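Local coordinates for protein bitiscetin (Bitis arietans, PDB 1JWI) that binds von Willebrand factor and induces its interaction, via the A1 domain, with platelet GPIbalpha, so that platelets aggregate, at residues Y64-I68 / E119-I124; K75-C79 / E92-P97. All coordinates share one frame; numbering follows the deposited sequence.

Contact 1: residues Y64-I68 / E119-I124; sequences YDAWI and EKNPFI
Trp-67 and Phe-123 face each other across a single beta bridge between strands 66-68 and 121-124, whose segment axes approach to 4.5 Å and run in the same general sense, 41° apart. Trp-67 uses both of its backbone polar groups: its N donates to Pro-122 O at 3.0 Å, and its O receives a weak bond from Ile-124 N at 3.4 Å. Receiving from one neighbour of Phe-123 and giving to the other is the parallel bridge pattern. Each strand belongs to a different sheet, 66-72 pairing with 100-103 and 121-126 with 14-20, so the bridge is where the two sheets of the C-type lectin fold meet, at the tryptophan that begins the family's WIGL motif. The Trp-67 indole lies against Asn-121. With CG beside its own backbone N (chi1 -66°), Asn-121 passes over one indole face: CB stands 4.0 Å from the five-membered centroid, 21° off the normal, a CH-pi contact, while ND2 sits 3.5 Å from Trp-67 CZ2, toward the rim. That amide is held by Glu-119, whose OE1 takes a nearly straight bond from Asn-121 ND2 at 2.7 Å on its anti lone pair. Glu-119 O approaches the indole edge in plane, 3.2 Å from Trp-67 CZ2, and the indole NE1 is hydrogen-bonded to Gly-23 O. Beyond the bridge, Pro-122 CD packs against Tyr-64 CB, the two side chains crossing at about a right angle, and reaches 3.2 Å from Asp-65 O, a buried carbonyl with no hydrogen-bond partner in the model. Ile-124 and Ile-68 lie side by side at the far end, their CG2 methyls touching.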
ATOM      1  N   TYR A  64     -12.105 -13.390   8.796  1.00 27.45           N
ATOM      2  CA  TYR A  64     -11.759 -11.981   8.944  1.00 26.91           C
ATOM      3  C   TYR A  64     -10.293 -11.800   9.279  1.00 24.33           C
ATOM      4  O   TYR A  64      -9.662 -12.698   9.831  1.00 23.35           O
ATOM      5  CB  TYR A  64     -12.551 -11.337  10.085  1.00 30.91           C
ATOM      6  CG  TYR A  64     -14.048 -11.276   9.921  1.00 35.03           C
ATOM      7  CD1 TYR A  64     -14.636 -10.457   8.961  1.00 37.43           C
ATOM      8  CD2 TYR A  64     -14.885 -11.998  10.774  1.00 36.82           C
ATOM      9  CE1 TYR A  64     -16.026 -10.355   8.855  1.00 40.32           C
ATOM     10  CE2 TYR A  64     -16.269 -11.905  10.676  1.00 39.28           C
ATOM     11  CZ  TYR A  64     -16.832 -11.080   9.717  1.00 40.98           C
ATOM     12  OH  TYR A  64     -18.202 -10.982   9.622  1.00 44.64           O
ATOM     13  N   ASP A  65      -9.757 -10.634   8.934  1.00 22.10           N
ATOM     14  CA  ASP A  65      -8.393 -10.306   9.300  1.00 20.50           C
ATOM     15  C   ASP A  65      -8.602  -9.725  10.703  1.00 19.73           C
ATOM     16  O   ASP A  65      -9.741  -9.473  11.106  1.00 19.35           O
ATOM     17  CB  ASP A  65      -7.804  -9.235   8.375  1.00 21.65           C
ATOM     18  CG  ASP A  65      -7.693  -9.702   6.924  1.00 23.46           C
ATOM     19  OD1 ASP A  65      -8.555  -9.321   6.107  1.00 25.22           O
ATOM     20  OD2 ASP A  65      -6.755 -10.450   6.606  1.00 22.64           O
ATOM     21  N   ALA A  66      -7.528  -9.515  11.450  1.00 18.51           N
ATOM     22  CA  ALA A  66      -7.663  -8.949  12.788  1.00 16.23           C
ATOM     23  C   ALA A  66      -6.721  -7.761  12.964  1.00 15.12           C
ATOM     24  O   ALA A  66      -5.520  -7.871  12.722  1.00 14.12           O
ATOM     25  CB  ALA A  66      -7.375 -10.015  13.838  1.00 17.05           C
ATOM     26  N   TRP A  67      -7.276  -6.619  13.360  1.00 14.10           N
ATOM     27  CA  TRP A  67      -6.497  -5.399  13.573  1.00 14.29           C
ATOM     28  C   TRP A  67      -5.424  -5.492  14.650  1.00 14.73           C
ATOM     29  O   TRP A  67      -5.657  -6.057  15.726  1.00 14.53           O
ATOM     30  CB  TRP A  67      -7.414  -4.233  13.987  1.00 13.99           C
ATOM     31  CG  TRP A  67      -8.348  -3.722  12.936  1.00 15.29           C
ATOM     32  CD1 TRP A  67      -9.687  -3.483  13.079  1.00 16.10           C
ATOM     33  CD2 TRP A  67      -8.007  -3.314  11.607  1.00 16.90           C
ATOM     34  NE1 TRP A  67     -10.199  -2.949  11.921  1.00 17.59           N
ATOM     35  CE2 TRP A  67      -9.189  -2.833  11.001  1.00 17.80           C
ATOM     36  CE3 TRP A  67      -6.816  -3.303  10.871  1.00 18.68           C
ATOM     37  CZ2 TRP A  67      -9.217  -2.348   9.689  1.00 18.21           C
ATOM     38  CZ3 TRP A  67      -6.844  -2.820   9.562  1.00 19.14           C
ATOM     39  CH2 TRP A  67      -8.035  -2.349   8.989  1.00 17.61           C
ATOM     40  N   ILE A  68      -4.253  -4.934  14.351  1.00 14.08           N
ATOM     41  CA  ILE A  68      -3.169  -4.829  15.323  1.00 14.03           C
ATOM     42  C   ILE A  68      -2.825  -3.333  15.311  1.00 13.93           C
ATOM     43  O   ILE A  68      -3.306  -2.600  14.440  1.00 14.64           O
ATOM     44  CB  ILE A  68      -1.912  -5.685  14.983  1.00 13.29           C
ATOM     45  CG1 ILE A  68      -1.422  -5.418  13.565  1.00 13.07           C
ATOM     46  CG2 ILE A  68      -2.222  -7.162  15.215  1.00 13.20           C
ATOM     47  CD1 ILE A  68      -0.110  -6.154  13.264  1.00 13.91           C
ATOM     48  N   GLU A 119     -12.290  -0.496   7.128  1.00 28.73           N
ATOM     49  CA  GLU A 119     -12.863  -1.841   7.084  1.00 30.89           C
ATOM     50  C   GLU A 119     -13.183  -2.312   8.505  1.00 30.38           C
ATOM     51  O   GLU A 119     -12.439  -2.015   9.439  1.00 30.33           O
ATOM     52  CB  GLU A 119     -11.853  -2.794   6.440  1.00 34.02           C
ATOM     53  CG  GLU A 119     -12.386  -4.164   6.065  1.00 37.43           C
ATOM     54  CD  GLU A 119     -11.305  -5.061   5.476  1.00 40.13           C
ATOM     55  OE1 GLU A 119     -10.509  -5.635   6.251  1.00 40.23           O
ATOM     56  OE2 GLU A 119     -11.246  -5.187   4.234  1.00 41.40           O
ATOM     57  N   LYS A 120     -14.277  -3.047   8.674  1.00 29.28           N
ATOM     58  CA  LYS A 120     -14.646  -3.538  10.002  1.00 28.67           C
ATOM     59  C   LYS A 120     -14.125  -4.955  10.250  1.00 27.62           C
ATOM     60  O   LYS A 120     -14.519  -5.904   9.571  1.00 28.00           O
ATOM     61  CB  LYS A 120     -16.167  -3.495  10.187  1.00 29.39           C
ATOM     62  CG  LYS A 120     -16.736  -2.082  10.205  1.00 30.77           C
ATOM     63  CD  LYS A 120     -18.235  -2.071  10.459  1.00 31.11           C
ATOM     64  CE  LYS A 120     -18.808  -0.677  10.250  1.00 31.90           C
ATOM     65  NZ  LYS A 120     -18.114   0.356  11.074  1.00 31.74           N
ATOM     66  N   ASN A 121     -13.237  -5.088  11.230  1.00 25.06           N
ATOM     67  CA  ASN A 121     -12.647  -6.381  11.560  1.00 22.83           C
ATOM     68  C   ASN A 121     -12.540  -6.574  13.058  1.00 21.85           C
ATOM     69  O   ASN A 121     -12.615  -5.613  13.824  1.00 21.98           O
ATOM     70  CB  ASN A 121     -11.220  -6.483  11.007  1.00 21.96           C
ATOM     71  CG  ASN A 121     -11.165  -6.489   9.502  1.00 21.35           C
ATOM     72  OD1 ASN A 121     -11.808  -7.311   8.853  1.00 23.41           O
ATOM     73  ND2 ASN A 121     -10.379  -5.577   8.933  1.00 19.46           N
ATOM     74  N   PRO A 122     -12.382  -7.830  13.498  1.00 20.82           N
ATOM     75  CA  PRO A 122     -12.249  -8.029  14.939  1.00 20.22           C
ATOM     76  C   PRO A 122     -10.866  -7.458  15.258  1.00 19.48           C
ATOM     77  O   PRO A 122     -10.104  -7.116  14.341  1.00 17.66           O
ATOM     78  CB  PRO A 122     -12.325  -9.552  15.090  1.00 20.69           C
ATOM     79  CG  PRO A 122     -11.817 -10.062  13.787  1.00 20.11           C
ATOM     80  CD  PRO A 122     -12.459  -9.119  12.793  1.00 20.42           C
ATOM     81  N   PHE A 123     -10.526  -7.348  16.533  1.00 20.13           N
ATOM     82  CA  PHE A 123      -9.235  -6.778  16.888  1.00 19.88           C
ATOM     83  C   PHE A 123      -8.666  -7.330  18.179  1.00 19.56           C
ATOM     84  O   PHE A 123      -9.337  -8.053  18.917  1.00 19.48           O
ATOM     85  CB  PHE A 123      -9.338  -5.255  16.981  1.00 19.75           C
ATOM     86  CG  PHE A 123     -10.414  -4.776  17.907  1.00 20.40           C
ATOM     87  CD1 PHE A 123     -11.744  -4.762  17.502  1.00 18.74           C
ATOM     88  CD2 PHE A 123     -10.098  -4.343  19.189  1.00 19.82           C
ATOM     89  CE1 PHE A 123     -12.746  -4.317  18.362  1.00 19.52           C
ATOM     90  CE2 PHE A 123     -11.093  -3.894  20.057  1.00 19.87           C
ATOM     91  CZ  PHE A 123     -12.424  -3.884  19.640  1.00 19.79           C
ATOM     92  N   ILE A 124      -7.418  -6.976  18.443  1.00 19.40           N
ATOM     93  CA  ILE A 124      -6.729  -7.461  19.622  1.00 20.81           C
ATOM     94  C   ILE A 124      -6.122  -6.339  20.445  1.00 20.43           C
ATOM     95  O   ILE A 124      -5.327  -5.542  19.941  1.00 20.28           O
ATOM     96  CB  ILE A 124      -5.612  -8.442  19.219  1.00 22.12           C
ATOM     97  CG1 ILE A 124      -4.796  -8.836  20.450  1.00 22.73           C
ATOM     98  CG2 ILE A 124      -4.718  -7.800  18.167  1.00 25.18           C
ATOM     99  CD1 ILE A 124      -3.582  -9.664  20.130  1.00 25.32           C
TER
HETATM  100  O   HOH W   1     -11.654  -9.129   7.169  1.00 49.14           O

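Contact 2: residues K75-C79 / E92-P97; sequences KTQQC and ENVDEP
Glu-92 and Gln-77 each use a side chain to bind backbone of the opposite segment. The carboxylate of Glu-92 spans two successive backbone amides: OE1 accepts from Gln-77 N at 2.6 Å and OE2 from Gln-78 N at 3.2 Å. Both donors arrive on the syn sides, both a little under 30° out of the carboxylate plane, so the fork sits somewhat tilted over the turn instead of flat with it. The Gln-77 amide answers toward 92-97. With CG beside the backbone N (chi1 -73°) and the chain extended beyond it, this side chain slides past Glu-92 in the opposite direction, and the amide and carboxylate planes stack 29° apart. Gln-77 OE1 thereby reaches Val-94 N at 2.7 Å, the donor lying almost in line with the amide carbonyl, while NE2 makes only a weak bond to Glu-92 O at 3.3 Å. Water 2 links the same two side chains, donating to Glu-92 OE1 and weakly accepting from Gln-77 NE2. Around this core, Pro-97 CB rests 3.6 Å from Gln-77 O, and Val-94 CG2 lies 3.9 Å from Gln-78 CG. Within 75-79, Thr-76 OG1 donates to Gln-78 O at 2.6 Å, and Thr-76 O is held by Lys-99 NZ. Farther out the partner chain takes over: Asn-93 and Asp-95 make backbone hydrogen bonds to it, and Cys-79 SG forms a disulfide with it. Two segments without regular secondary structure, tied by side-chain-to-backbone bonds and facing a second subunit, fit the long projecting loop through which snaclec heterodimers join their C-type lectin domains.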
ATOM      1  N   LYS A  75       1.296  11.314   5.323  1.00 26.39           N
ATOM      2  CA  LYS A  75       0.103  12.117   5.067  1.00 27.39           C
ATOM      3  C   LYS A  75      -0.476  11.904   3.675  1.00 24.95           C
ATOM      4  O   LYS A  75      -1.632  12.243   3.426  1.00 25.62           O
ATOM      5  CB  LYS A  75       0.399  13.605   5.290  1.00 30.77           C
ATOM      6  CG  LYS A  75       1.439  14.188   4.347  1.00 37.66           C
ATOM      7  CD  LYS A  75       1.601  15.700   4.545  1.00 41.94           C
ATOM      8  CE  LYS A  75       0.412  16.493   3.995  1.00 45.12           C
ATOM      9  NZ  LYS A  75      -0.892  16.168   4.653  1.00 46.86           N
ATOM     10  N   THR A  76       0.326  11.343   2.773  1.00 22.14           N
ATOM     11  CA  THR A  76      -0.121  11.069   1.406  1.00 20.14           C
ATOM     12  C   THR A  76      -1.008   9.816   1.371  1.00 18.81           C
ATOM     13  O   THR A  76      -1.088   9.081   2.355  1.00 18.01           O
ATOM     14  CB  THR A  76       1.094  10.878   0.462  1.00 19.86           C
ATOM     15  OG1 THR A  76       2.119  10.141   1.135  1.00 19.40           O
ATOM     16  CG2 THR A  76       1.652  12.225   0.034  1.00 19.01           C
ATOM     17  N   GLN A  77      -1.685   9.584   0.249  1.00 17.64           N
ATOM     18  CA  GLN A  77      -2.554   8.416   0.111  1.00 18.06           C
ATOM     19  C   GLN A  77      -1.740   7.125   0.147  1.00 18.07           C
ATOM     20  O   GLN A  77      -2.164   6.131   0.729  1.00 18.81           O
ATOM     21  CB  GLN A  77      -3.362   8.510  -1.188  1.00 18.26           C
ATOM     22  CG  GLN A  77      -4.477   9.551  -1.126  1.00 19.74           C
ATOM     23  CD  GLN A  77      -5.151   9.792  -2.469  1.00 22.15           C
ATOM     24  OE1 GLN A  77      -5.239   8.896  -3.307  1.00 21.72           O
ATOM     25  NE2 GLN A  77      -5.647  11.009  -2.670  1.00 24.38           N
ATOM     26  N   GLN A  78      -0.576   7.141  -0.496  1.00 17.43           N
ATOM     27  CA  GLN A  78       0.311   5.989  -0.485  1.00 17.17           C
ATOM     28  C   GLN A  78       1.634   6.480   0.103  1.00 18.43           C
ATOM     29  O   GLN A  78       1.798   7.676   0.360  1.00 18.27           O
ATOM     30  CB  GLN A  78       0.474   5.375  -1.890  1.00 15.75           C
ATOM     31  CG  GLN A  78       0.770   6.343  -3.025  1.00 14.45           C
ATOM     32  CD  GLN A  78       2.191   6.860  -3.002  1.00 13.35           C
ATOM     33  OE1 GLN A  78       2.418   8.073  -2.967  1.00 13.17           O
ATOM     34  NE2 GLN A  78       3.160   5.947  -3.035  1.00 10.49           N
ATOM     35  N   CYS A  79       2.574   5.571   0.311  1.00 17.92           N
ATOM     36  CA  CYS A  79       3.826   5.925   0.959  1.00 18.82           C
ATOM     37  C   CYS A  79       4.969   6.627   0.213  1.00 19.63           C
ATOM     38  O   CYS A  79       5.784   7.308   0.836  1.00 21.38           O
ATOM     39  CB  CYS A  79       4.344   4.673   1.656  1.00 19.17           C
ATOM     40  SG  CYS A  79       6.094   4.680   2.087  1.00 23.42           S
ATOM     41  N   GLU A  92      -2.686  12.895  -6.050  1.00 16.37           N
ATOM     42  CA  GLU A  92      -2.803  11.439  -5.876  1.00 16.49           C
ATOM     43  C   GLU A  92      -4.229  10.986  -6.179  1.00 15.88           C
ATOM     44  O   GLU A  92      -5.184  11.702  -5.888  1.00 16.15           O
ATOM     45  CB  GLU A  92      -2.466  11.018  -4.439  1.00 16.54           C
ATOM     46  CG  GLU A  92      -0.991  11.071  -4.078  1.00 17.85           C
ATOM     47  CD  GLU A  92      -0.730  10.520  -2.693  1.00 19.34           C
ATOM     48  OE1 GLU A  92      -1.171  11.156  -1.711  1.00 19.82           O
ATOM     49  OE2 GLU A  92      -0.096   9.444  -2.591  1.00 19.91           O
ATOM     50  N   ASN A  93      -4.368   9.792  -6.745  1.00 15.63           N
ATOM     51  CA  ASN A  93      -5.686   9.266  -7.080  1.00 15.26           C
ATOM     52  C   ASN A  93      -5.729   7.770  -6.773  1.00 15.09           C
ATOM     53  O   ASN A  93      -6.156   6.970  -7.602  1.00 13.70           O
ATOM     54  CB  ASN A  93      -5.975   9.506  -8.569  1.00 15.42           C
ATOM     55  CG  ASN A  93      -7.459   9.481  -8.900  1.00 15.77           C
ATOM     56  OD1 ASN A  93      -7.839   9.421 -10.073  1.00 20.17           O
ATOM     57  ND2 ASN A  93      -8.303   9.547  -7.877  1.00 15.24           N
ATOM     58  N   VAL A  94      -5.263   7.390  -5.583  1.00 16.27           N
ATOM     59  CA  VAL A  94      -5.264   5.983  -5.180  1.00 17.70           C
ATOM     60  C   VAL A  94      -6.715   5.517  -4.988  1.00 18.11           C
ATOM     61  O   VAL A  94      -7.497   6.173  -4.292  1.00 17.13           O
ATOM     62  CB  VAL A  94      -4.463   5.778  -3.863  1.00 17.68           C
ATOM     63  CG1 VAL A  94      -4.620   4.344  -3.374  1.00 14.97           C
ATOM     64  CG2 VAL A  94      -2.974   6.065  -4.102  1.00 16.02           C
ATOM     65  N   ASP A  95      -7.060   4.394  -5.615  1.00 19.31           N
ATOM     66  CA  ASP A  95      -8.418   3.843  -5.552  1.00 21.53           C
ATOM     67  C   ASP A  95      -8.883   3.639  -4.112  1.00 21.62           C
ATOM     68  O   ASP A  95      -9.890   4.209  -3.691  1.00 21.11           O
ATOM     69  CB  ASP A  95      -8.484   2.512  -6.302  1.00 24.99           C
ATOM     70  CG  ASP A  95      -9.907   2.013  -6.487  1.00 30.15           C
ATOM     71  OD1 ASP A  95     -10.086   0.784  -6.640  1.00 32.85           O
ATOM     72  OD2 ASP A  95     -10.845   2.845  -6.493  1.00 32.60           O
ATOM     73  N   GLU A  96      -8.144   2.830  -3.358  1.00 21.29           N
ATOM     74  CA  GLU A  96      -8.486   2.576  -1.963  1.00 20.44           C
ATOM     75  C   GLU A  96      -7.193   2.486  -1.144  1.00 18.65           C
ATOM     76  O   GLU A  96      -6.518   1.456  -1.149  1.00 17.80           O
ATOM     77  CB  GLU A  96      -9.273   1.267  -1.846  1.00 23.41           C
ATOM     78  CG  GLU A  96     -10.052   1.122  -0.545  1.00 28.11           C
ATOM     79  CD  GLU A  96     -10.790  -0.200  -0.454  1.00 31.86           C
ATOM     80  OE1 GLU A  96     -11.681  -0.323   0.415  1.00 34.61           O
ATOM     81  OE2 GLU A  96     -10.476  -1.122  -1.242  1.00 33.47           O
ATOM     82  N   PRO A  97      -6.820   3.576  -0.453  1.00 17.19           N
ATOM     83  CA  PRO A  97      -5.599   3.575   0.358  1.00 17.29           C
ATOM     84  C   PRO A  97      -5.662   2.507   1.443  1.00 17.62           C
ATOM     85  O   PRO A  97      -6.713   2.287   2.048  1.00 18.49           O
ATOM     86  CB  PRO A  97      -5.573   4.984   0.946  1.00 16.19           C
ATOM     87  CG  PRO A  97      -6.248   5.803  -0.133  1.00 16.41           C
ATOM     88  CD  PRO A  97      -7.420   4.921  -0.495  1.00 16.32           C
TER
HETATM   89  O   HOH W   2      -3.768  13.084  -1.343  1.00 41.09           O

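How the contacts relate
Following the chain from the N terminus, helices 25-34 and 45-58 come before contact 1 opens at 64-68, on strand 66-72. The chain then leaves the domain body in the long loop, where contact 2 joins 75-79 to 92-97 and closes a small loop of 12 residues. It returns through strands 100-103 and 112-115, and contact 1 closes at 119-124. Contact 2 is therefore nested inside the 50-residue excursion of contact 1, and the two do not cross. Their centres are 21 Å apart and their nearest atoms about 6 Å, without touching. Contact 1 ties sheet to sheet near the centre of the chain; contact 2 ties loop to loop beside the partner chain.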